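Local atomic coordinates of beta-porphyranase B (Bacteroides plebeius, PDB entry 4AWD), a protein that cleaves the (1->4) linkages between beta-D-galactose and alpha-L-galactose-6-sulfate in porphyran, a red-seaweed polysaccharide, giving mostly disaccharides. Residues A[205-210]-A[274-279]; A[209-212]-A[218-221]. One frame throughout, in Å; residues are numbered along the deposited sequence.

Contact 1: A[205-210]-A[274-279]; sequences SNTHYW and TPFDRP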
loop_
_atom_site.group_PDB
_atom_site.type_symbol
_atom_site.label_atom_id
_atom_site.label_comp_id
_atom_site.label_asym_id
_atom_site.label_seq_id
_atom_site.Cartn_x
_atom_site.Cartn_y
_atom_site.Cartn_z
ATOM N N SER A 205 0.088 1.576 9.715
ATOM C CA SER A 205 0.962 0.713 8.928
ATOM C C SER A 205 0.673 -0.669 9.433
ATOM O O SER A 205 -0.021 -0.803 10.445
ATOM C CB SER A 205 2.425 1.061 9.168
ATOM O OG SER A 205 2.661 2.415 8.848
ATOM N N ASN A 206 1.173 -1.696 8.748
ATOM C CA ASN A 206 0.851 -3.045 9.151
ATOM C C ASN A 206 1.650 -4.090 8.393
ATOM O O ASN A 206 2.239 -3.799 7.348
ATOM C CB ASN A 206 -0.653 -3.283 8.942
ATOM C CG ASN A 206 -1.271 -4.185 10.002
ATOM O OD1 ASN A 206 -0.573 -4.807 10.813
ATOM N ND2 ASN A 206 -2.603 -4.276 9.984
ATOM N N THR A 207 1.658 -5.308 8.931
ATOM C CA THR A 207 2.247 -6.453 8.268
ATOM C C THR A 207 1.267 -7.610 8.335
ATOM O O THR A 207 0.561 -7.783 9.336
ATOM C CB THR A 207 3.517 -6.926 8.974
ATOM O OG1 THR A 207 3.173 -7.455 10.268
ATOM C CG2 THR A 207 4.549 -5.783 9.114
ATOM N N HIS A 208 1.243 -8.417 7.277
ATOM C CA HIS A 208 0.421 -9.614 7.259
ATOM C C HIS A 208 1.249 -10.789 6.776
ATOM O O HIS A 208 1.883 -10.708 5.720
ATOM C CB HIS A 208 -0.785 -9.428 6.333
ATOM C CG HIS A 208 -1.568 -8.179 6.595
ATOM N ND1 HIS A 208 -2.708 -8.163 7.371
ATOM C CD2 HIS A 208 -1.382 -6.906 6.176
ATOM C CE1 HIS A 208 -3.181 -6.932 7.433
ATOM N NE2 HIS A 208 -2.397 -6.150 6.714
ATOM N N TYR A 209 1.258 -11.871 7.551
ATOM C CA TYR A 209 1.674 -13.154 7.026
ATOM C C TYR A 209 0.398 -13.945 6.775
ATOM O O TYR A 209 -0.288 -14.333 7.726
ATOM C CB TYR A 209 2.594 -13.889 8.015
ATOM C CG TYR A 209 3.201 -15.160 7.443
ATOM C CD1 TYR A 209 2.540 -16.368 7.544
ATOM C CD2 TYR A 209 4.426 -15.141 6.789
ATOM C CE1 TYR A 209 3.086 -17.542 7.030
ATOM C CE2 TYR A 209 4.973 -16.310 6.254
ATOM C CZ TYR A 209 4.295 -17.506 6.392
ATOM O OH TYR A 209 4.806 -18.678 5.881
ATOM N N TRP A 210 0.062 -14.168 5.508
ATOM C CA TRP A 210 -1.169 -14.881 5.171
ATOM C C TRP A 210 -0.921 -16.375 5.175
ATOM O O TRP A 210 0.012 -16.847 4.527
ATOM C CB TRP A 210 -1.706 -14.445 3.800
ATOM C CG TRP A 210 -2.207 -13.058 3.798
ATOM C CD1 TRP A 210 -1.525 -11.944 3.402
ATOM C CD2 TRP A 210 -3.496 -12.609 4.233
ATOM N NE1 TRP A 210 -2.311 -10.824 3.560
ATOM C CE2 TRP A 210 -3.526 -11.202 4.071
ATOM C CE3 TRP A 210 -4.634 -13.257 4.729
ATOM C CZ2 TRP A 210 -4.657 -10.430 4.383
ATOM C CZ3 TRP A 210 -5.757 -12.488 5.043
ATOM C CH2 TRP A 210 -5.753 -11.081 4.868
ATOM N N THR A 274 11.468 -16.730 9.597
ATOM C CA THR A 274 11.851 -15.679 8.664
ATOM C C THR A 274 10.666 -15.260 7.770
ATOM O O THR A 274 10.726 -15.434 6.545
ATOM C CB THR A 274 13.030 -16.142 7.780
ATOM O OG1 THR A 274 12.680 -17.365 7.117
ATOM C CG2 THR A 274 14.305 -16.351 8.612
ATOM N N PRO A 275 9.589 -14.699 8.376
ATOM C CA PRO A 275 8.326 -14.510 7.639
ATOM C C PRO A 275 8.403 -13.577 6.424
ATOM O O PRO A 275 7.643 -13.773 5.461
ATOM C CB PRO A 275 7.376 -13.937 8.697
ATOM C CG PRO A 275 8.268 -13.335 9.726
ATOM C CD PRO A 275 9.483 -14.209 9.765
ATOM N N PHE A 276 9.290 -12.583 6.457
ATOM C CA PHE A 276 9.417 -11.657 5.322
ATOM C C PHE A 276 10.652 -11.890 4.449
ATOM O O PHE A 276 11.268 -10.943 3.958
ATOM C CB PHE A 276 9.302 -10.188 5.769
ATOM C CG PHE A 276 7.876 -9.709 5.910
ATOM C CD1 PHE A 276 6.871 -10.572 6.345
ATOM C CD2 PHE A 276 7.542 -8.392 5.624
ATOM C CE1 PHE A 276 5.559 -10.134 6.474
ATOM C CE2 PHE A 276 6.231 -7.948 5.747
ATOM C CZ PHE A 276 5.235 -8.827 6.171
ATOM N N ASP A 277 10.981 -13.166 4.239
ATOM C CA ASP A 277 12.128 -13.549 3.420
ATOM C C ASP A 277 11.819 -13.638 1.917
ATOM O O ASP A 277 12.594 -14.216 1.156
ATOM C CB ASP A 277 12.759 -14.858 3.921
ATOM C CG ASP A 277 11.793 -16.042 3.896
ATOM O OD1 ASP A 277 10.678 -15.931 3.316
ATOM O OD2 ASP A 277 12.158 -17.099 4.490
ATOM N N ARG A 278 10.693 -13.073 1.498
ATOM C CA ARG A 278 10.323 -13.086 0.090
ATOM C C ARG A 278 10.103 -11.672 -0.459
ATOM O O ARG A 278 9.455 -10.843 0.194
ATOM C CB ARG A 278 9.056 -13.899 -0.127
ATOM C CG ARG A 278 9.208 -15.404 -0.069
ATOM C CD ARG A 278 7.832 -16.020 -0.323
ATOM N NE ARG A 278 7.281 -15.488 -1.572
ATOM C CZ ARG A 278 5.985 -15.406 -1.869
ATOM N NH1 ARG A 278 5.054 -15.830 -1.012
ATOM N NH2 ARG A 278 5.626 -14.905 -3.041
ATOM N N PRO A 279 10.611 -11.404 -1.676
ATOM C CA PRO A 279 10.430 -10.088 -2.297
ATOM C C PRO A 279 8.957 -9.808 -2.667
ATOM O O PRO A 279 8.113 -10.728 -2.638
ATOM C CB PRO A 279 11.296 -10.190 -3.549
ATOM C CG PRO A 279 11.213 -11.663 -3.924
ATOM C CD PRO A 279 11.245 -12.374 -2.600
#
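Tyr209 and Thr207, two residues apart on strand 204-213 and pointing to the same face, meet Pro275 and Phe276 at the corner of a turn. The Tyr209 side chain crosses that of Pro275 at about a right angle: its CD2 lies 3.7 Å from Pro275 CB, which approaches the ring obliquely. The carbonyl of the same proline comes to the edge of the tyrosine ring, in its plane, with Pro275 O 3.8 Å from Tyr209 CE2. Tyr209 carries CG anti to the backbone N (chi1 -173°), and from there the ring runs out past the proline to a weak hydrogen bond between its hydroxyl and Ser173. Phe276 reaches the strand further back with the far end of its ring. Its CZ comes within 3.8 Å of Thr207 CB, while Phe276 CE1 sits 3.8 Å from His208 O, both approaches oblique to the ring. Pro267, earlier in the same loop, touches Thr207 and Phe276 as well. The turn itself is a type I beta turn from Thr274 to Asp277. Asp277 N bonds only weakly to Thr274 O, but the hydroxyl Thr274 OG1 donates to Asp277 OD2 over 2.7 Å, meeting it from above the carboxylate plane, and so ties the two ends together. His208 points from the other side of the strand, where its ND1 is hydrogen-bonded to Asp220 and its NE2 weakly to Asp178. There it lies beside Glu176 and Glu181, by similarity the nucleophile and proton donor. This is buried packing of a loop against the back of a strand beside the probable active site, in the beta-sandwich (jelly-roll) fold of family 16 glycoside hydrolases.

Contact 2: A[209-212]-A[218-221]; sequences YWYQ and RTDN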
loop_
_atom_site.group_PDB
_atom_site.type_symbol
_atom_site.label_atom_id
_atom_site.label_comp_id
_atom_site.label_asym_id
_atom_site.label_seq_id
_atom_site.Cartn_x
_atom_site.Cartn_y
_atom_site.Cartn_z
ATOM N N TYR A 209 1.258 -11.871 7.551
ATOM C CA TYR A 209 1.674 -13.154 7.026
ATOM C C TYR A 209 0.398 -13.945 6.775
ATOM O O TYR A 209 -0.288 -14.333 7.726
ATOM C CB TYR A 209 2.594 -13.889 8.015
ATOM C CG TYR A 209 3.201 -15.160 7.443
ATOM C CD1 TYR A 209 2.540 -16.368 7.544
ATOM C CD2 TYR A 209 4.426 -15.141 6.789
ATOM C CE1 TYR A 209 3.086 -17.542 7.030
ATOM C CE2 TYR A 209 4.973 -16.310 6.254
ATOM C CZ TYR A 209 4.295 -17.506 6.392
ATOM O OH TYR A 209 4.806 -18.678 5.881
ATOM N N TRP A 210 0.062 -14.168 5.508
ATOM C CA TRP A 210 -1.169 -14.881 5.171
ATOM C C TRP A 210 -0.921 -16.375 5.175
ATOM O O TRP A 210 0.012 -16.847 4.527
ATOM C CB TRP A 210 -1.706 -14.445 3.800
ATOM C CG TRP A 210 -2.207 -13.058 3.798
ATOM C CD1 TRP A 210 -1.525 -11.944 3.402
ATOM C CD2 TRP A 210 -3.496 -12.609 4.233
ATOM N NE1 TRP A 210 -2.311 -10.824 3.560
ATOM C CE2 TRP A 210 -3.526 -11.202 4.071
ATOM C CE3 TRP A 210 -4.634 -13.257 4.729
ATOM C CZ2 TRP A 210 -4.657 -10.430 4.383
ATOM C CZ3 TRP A 210 -5.757 -12.488 5.043
ATOM C CH2 TRP A 210 -5.753 -11.081 4.868
ATOM N N TYR A 211 -1.755 -17.120 5.890
ATOM C CA TYR A 211 -1.601 -18.571 5.953
ATOM C C TYR A 211 -2.915 -19.304 5.772
ATOM O O TYR A 211 -3.950 -18.897 6.322
ATOM C CB TYR A 211 -0.953 -19.009 7.261
ATOM C CG TYR A 211 -0.725 -20.507 7.355
ATOM C CD1 TYR A 211 0.385 -21.097 6.751
ATOM C CD2 TYR A 211 -1.616 -21.326 8.047
ATOM C CE1 TYR A 211 0.615 -22.466 6.839
ATOM C CE2 TYR A 211 -1.402 -22.705 8.140
ATOM C CZ TYR A 211 -0.282 -23.269 7.535
ATOM O OH TYR A 211 -0.055 -24.630 7.624
ATOM N N GLN A 212 -2.855 -20.398 5.010
ATOM C CA GLN A 212 -4.026 -21.203 4.719
ATOM C C GLN A 212 -3.672 -22.653 4.423
ATOM O O GLN A 212 -2.756 -22.938 3.654
ATOM C CB GLN A 212 -4.771 -20.611 3.527
ATOM C CG GLN A 212 -6.117 -21.259 3.257
ATOM C CD GLN A 212 -6.793 -20.685 2.048
ATOM O OE1 GLN A 212 -6.158 -20.054 1.206
ATOM N NE2 GLN A 212 -8.094 -20.900 1.950
ATOM N N ARG A 218 -8.530 -18.814 5.176
ATOM C CA ARG A 218 -7.348 -17.966 5.055
ATOM C C ARG A 218 -7.195 -17.184 6.366
ATOM O O ARG A 218 -8.130 -16.505 6.792
ATOM C CB ARG A 218 -7.477 -17.024 3.844
ATOM C CG ARG A 218 -6.146 -16.463 3.324
ATOM C CD ARG A 218 -6.236 -15.977 1.865
ATOM N NE ARG A 218 -6.844 -14.645 1.749
ATOM C CZ ARG A 218 -6.197 -13.535 1.379
ATOM N NH1 ARG A 218 -4.898 -13.569 1.067
ATOM N NH2 ARG A 218 -6.857 -12.376 1.317
ATOM N N THR A 219 -6.048 -17.311 7.028
ATOM C CA THR A 219 -5.826 -16.566 8.267
ATOM C C THR A 219 -4.901 -15.378 8.045
ATOM O O THR A 219 -3.859 -15.495 7.397
ATOM C CB THR A 219 -5.310 -17.453 9.457
ATOM O OG1 THR A 219 -4.007 -17.985 9.168
ATOM C CG2 THR A 219 -6.300 -18.592 9.781
ATOM N N ASP A 220 -5.308 -14.233 8.582
ATOM C CA ASP A 220 -4.532 -13.007 8.507
ATOM C C ASP A 220 -3.711 -12.902 9.775
ATOM O O ASP A 220 -4.255 -12.585 10.831
ATOM C CB ASP A 220 -5.476 -11.805 8.399
ATOM C CG ASP A 220 -4.743 -10.487 8.192
ATOM O OD1 ASP A 220 -3.494 -10.458 8.215
ATOM O OD2 ASP A 220 -5.429 -9.465 7.995
ATOM N N ASN A 221 -2.405 -13.154 9.680
ATOM C CA ASN A 221 -1.558 -13.157 10.880
ATOM C C ASN A 221 -0.730 -11.887 11.066
ATOM O O ASN A 221 0.183 -11.574 10.293
ATOM C CB ASN A 221 -0.714 -14.426 10.966
ATOM C CG ASN A 221 -1.545 -15.669 10.747
ATOM O OD1 ASN A 221 -1.685 -16.154 9.601
ATOM N ND2 ASN A 221 -2.155 -16.165 11.823
#
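Tyr209 to Tyr211 run antiparallel to Thr219 to Asn221, at 150° between strand directions, with Tyr209-Asn221 and Tyr211-Thr219 as hydrogen-bonded pairs and Trp210-Asp220 as the non-hydrogen-bonded pair between them. Thr219 N gives the shortest backbone bond, 2.7 Å to Tyr211 O, and Tyr211 N returns a nearly straight one to Thr219 O; the bond from Asn221 N to Tyr209 O is more bent. Trp210 is the centre of the side-chain contact, held between two partners on opposite faces. On one, the Arg218 guanidinium lies flat over the indole, planes only 7° apart, with Arg218 CZ 3.9 Å from the centroid of the six-membered ring: a stacked cation-pi pair. The arginine chain bends at its third torsion (chi3 80°), which lays the group over the ring instead of past it. On the other, Asp220 closes in with Asp220 CB 3.4 Å from Trp210 CZ3 and its carboxylate carbon CG 3.5 Å from Trp210 CH2, while Asp220 OD1 is hydrogen-bonded to His208. Held from both sides, the indole probably has little freedom to tilt, and its NE1 is hydrogen-bonded to Glu176. Gln212 lies along the Arg218 backbone, its CG 3.9 Å from Arg218 N. On the sheet face that carries Tyr209 and Asn221, Thr219 OG1 lies at the edge of the Tyr211 ring, near its plane, and 3.7 Å from Tyr211 CB; that ring also stacks with Tyr271. Together these residues make a beta hairpin beside the probable catalytic cleft, its tryptophan reaching the glutamate that is, by similarity, the nucleophile.

Both contacts are built on strand 204-213, and Tyr209 takes part in each: its ring meets Pro275 in contact 1, its backbone pairs with Asn221 in contact 2. Contact 1 is the buried one, a modest patch of apolar side chains joining residues far apart in sequence. Contact 2 is larger, lies further from the centre of the chain and is partly exposed; it joins near neighbours through backbone hydrogen bonds and charged groups around an indole. The two meet in the hydrogen bond between His208 ND1 and Asp220 OD1, 2.6 Å apart, so the aspartate that lies against Trp210 probably also steadies the histidine beside the probable catalytic glutamates.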